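Local coordinates for protein transcriptional activator HlyU (Vibrio cholerae, PDB 4K2E) that activates transcription of the hemolysin gene hlyA as a DNA-binding winged-helix regulator and may promote expression of other virulence determinants, at residues 35-40 with 66-71. Numbering follows the deposited sequence.
Sequences ERRLQI and SQHLAW
A water molecule joins R37 to H68: it accepts a hydrogen bond from R37 NH1 at 2.7 Å, in the guanidinium plane, and lies 2.6 Å from H68 ND1. The rest of the guanidinium is held from helix 16-32, where NE bonds to the carbonyl of A31 and NH2 to that of K30. With partners at NE, NH1 and NH2 around its edge, the guanidinium lays one face on the indole of W71. The two planes lie 10° apart, and R37 CZ stands 3.6 Å from the centroid of the six-membered ring. A bend at chi3 (-52°) turns the group flat onto the indole, and the aliphatic CD covers the five-membered ring. Arginine suits this place because one side chain supplies donors at its edge and a cation-pi face. In this ArsR-type winged-helix fold, helix 62-74 is the second helix of the predicted helix-turn-helix, consistent with a recognition helix, and the 35-40 segment crosses its 66-71 part at 71°. Histidine suits position 68 because its flat ring takes R36 CB over the centre of one face, 3.7 Å from the centroid, while ND1 meets the water. The R36 chain, bent at chi2, carries its guanidinium away from the ring, where NH1 bonds to Q39 OE1 and to the carbonyl of L58. Beyond H68, the branched, apolar I40 touches H68 CB with CD1, which lies 3.9 Å from L69 CD2, where L65 and L72 add further hydrocarbon.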
loop_
_atom_site.group_PDB
_atom_site.type_symbol
_atom_site.label_atom_id
_atom_site.label_comp_id
_atom_site.label_asym_id
_atom_site.label_seq_id
_atom_site.Cartn_x
_atom_site.Cartn_y
_atom_site.Cartn_z
ATOM N N GLU A 35 0.588 5.791 -9.272
ATOM C CA GLU A 35 1.712 5.296 -10.059
ATOM C C GLU A 35 2.905 6.241 -10.027
ATOM O O GLU A 35 4.043 5.798 -9.876
ATOM C CB GLU A 35 1.302 4.937 -11.480
ATOM C CG GLU A 35 0.638 3.557 -11.556
ATOM C CD GLU A 35 0.239 3.150 -12.950
ATOM O OE1 GLU A 35 0.964 3.493 -13.913
ATOM O OE2 GLU A 35 -0.814 2.483 -13.075
ATOM N N ARG A 36 2.645 7.541 -10.121
ATOM C CA ARG A 36 3.752 8.506 -10.107
ATOM C C ARG A 36 4.432 8.607 -8.717
ATOM O O ARG A 36 5.672 8.586 -8.606
ATOM C CB ARG A 36 3.302 9.883 -10.619
ATOM C CG ARG A 36 2.738 9.895 -12.034
ATOM C CD ARG A 36 3.673 9.143 -12.995
ATOM N NE ARG A 36 3.485 9.556 -14.370
ATOM C CZ ARG A 36 4.416 9.438 -15.316
ATOM N NH1 ARG A 36 5.609 8.916 -15.034
ATOM N NH2 ARG A 36 4.159 9.859 -16.543
ATOM N N ARG A 37 3.641 8.685 -7.644
ATOM C CA ARG A 37 4.264 8.755 -6.320
ATOM C C ARG A 37 5.055 7.488 -5.996
ATOM O O ARG A 37 6.171 7.575 -5.466
ATOM C CB ARG A 37 3.256 9.076 -5.203
ATOM C CG ARG A 37 2.716 10.484 -5.261
ATOM C CD ARG A 37 1.815 10.871 -4.084
ATOM N NE ARG A 37 0.694 9.952 -3.776
ATOM C CZ ARG A 37 -0.567 10.080 -4.194
ATOM N NH1 ARG A 37 -0.929 11.059 -5.024
ATOM N NH2 ARG A 37 -1.487 9.195 -3.791
ATOM N N LEU A 38 4.497 6.329 -6.341
ATOM C CA LEU A 38 5.229 5.076 -6.149
ATOM C C LEU A 38 6.524 5.053 -6.980
ATOM O O LEU A 38 7.542 4.585 -6.509
ATOM C CB LEU A 38 4.409 3.866 -6.554
ATOM C CG LEU A 38 5.028 2.495 -6.259
ATOM C CD1 LEU A 38 5.172 2.306 -4.739
ATOM C CD2 LEU A 38 4.160 1.383 -6.867
ATOM N N GLN A 39 6.457 5.511 -8.223
ATOM C CA GLN A 39 7.664 5.569 -9.077
ATOM C C GLN A 39 8.775 6.396 -8.430
ATOM O O GLN A 39 9.947 5.973 -8.382
ATOM C CB GLN A 39 7.321 6.104 -10.479
ATOM C CG GLN A 39 6.674 5.069 -11.388
ATOM C CD GLN A 39 5.999 5.660 -12.637
ATOM O OE1 GLN A 39 6.210 6.821 -13.000
ATOM N NE2 GLN A 39 5.174 4.847 -13.294
ATOM N N ILE A 40 8.398 7.573 -7.931
ATOM C CA ILE A 40 9.339 8.411 -7.195
ATOM C C ILE A 40 9.944 7.651 -6.003
ATOM O O ILE A 40 11.180 7.566 -5.815
ATOM C CB ILE A 40 8.619 9.684 -6.689
ATOM C CG1 ILE A 40 8.185 10.538 -7.887
ATOM C CG2 ILE A 40 9.489 10.477 -5.705
ATOM C CD1 ILE A 40 7.292 11.748 -7.531
ATOM N N SER A 66 6.002 18.438 -9.012
ATOM C CA SER A 66 5.960 19.179 -7.749
ATOM C C SER A 66 4.776 18.797 -6.850
ATOM O O SER A 66 4.926 18.785 -5.643
ATOM C CB SER A 66 6.025 20.698 -7.979
ATOM O OG SER A 66 4.781 21.227 -8.391
ATOM N N GLN A 67 3.628 18.441 -7.430
ATOM C CA GLN A 67 2.448 18.119 -6.635
ATOM C C GLN A 67 2.605 16.741 -5.985
ATOM O O GLN A 67 2.243 16.535 -4.813
ATOM C CB GLN A 67 1.184 18.149 -7.491
ATOM C CG GLN A 67 0.738 19.545 -7.947
ATOM C CD GLN A 67 1.270 19.919 -9.323
ATOM O OE1 GLN A 67 1.704 19.061 -10.091
ATOM N NE2 GLN A 67 1.228 21.211 -9.644
ATOM N N HIS A 68 3.158 15.802 -6.753
ATOM C CA HIS A 68 3.455 14.479 -6.208
ATOM C C HIS A 68 4.468 14.596 -5.077
ATOM O O HIS A 68 4.316 13.973 -4.020
ATOM C CB HIS A 68 3.986 13.542 -7.309
ATOM C CG HIS A 68 2.987 13.298 -8.389
ATOM N ND1 HIS A 68 1.742 12.763 -8.131
ATOM C CD2 HIS A 68 3.014 13.568 -9.712
ATOM C CE1 HIS A 68 1.059 12.686 -9.256
ATOM N NE2 HIS A 68 1.807 13.172 -10.229
ATOM N N LEU A 69 5.518 15.378 -5.311
ATOM C CA LEU A 69 6.535 15.545 -4.299
ATOM C C LEU A 69 5.941 16.223 -3.074
ATOM O O LEU A 69 6.301 15.898 -1.933
ATOM C CB LEU A 69 7.730 16.342 -4.832
ATOM C CG LEU A 69 8.553 15.673 -5.943
ATOM C CD1 LEU A 69 9.553 16.682 -6.546
ATOM C CD2 LEU A 69 9.283 14.405 -5.482
ATOM N N ALA A 70 5.003 17.133 -3.304
ATOM C CA ALA A 70 4.403 17.890 -2.218
ATOM C C ALA A 70 3.613 16.957 -1.286
ATOM O O ALA A 70 3.673 17.087 -0.050
ATOM C CB ALA A 70 3.525 18.973 -2.756
ATOM N N TRP A 71 2.860 16.046 -1.899
ATOM C CA TRP A 71 2.147 15.012 -1.165
ATOM C C TRP A 71 3.119 14.140 -0.376
ATOM O O TRP A 71 2.926 13.930 0.826
ATOM C CB TRP A 71 1.318 14.174 -2.149
ATOM C CG TRP A 71 0.337 13.177 -1.526
ATOM C CD1 TRP A 71 0.583 12.278 -0.518
ATOM C CD2 TRP A 71 -1.009 12.952 -1.941
ATOM N NE1 TRP A 71 -0.552 11.518 -0.275
ATOM C CE2 TRP A 71 -1.536 11.915 -1.139
ATOM C CE3 TRP A 71 -1.826 13.534 -2.917
ATOM C CZ2 TRP A 71 -2.843 11.460 -1.278
ATOM C CZ3 TRP A 71 -3.122 13.080 -3.049
ATOM C CH2 TRP A 71 -3.613 12.053 -2.236
HETATM O O HOH W 1 0.243 13.284 -6.048
#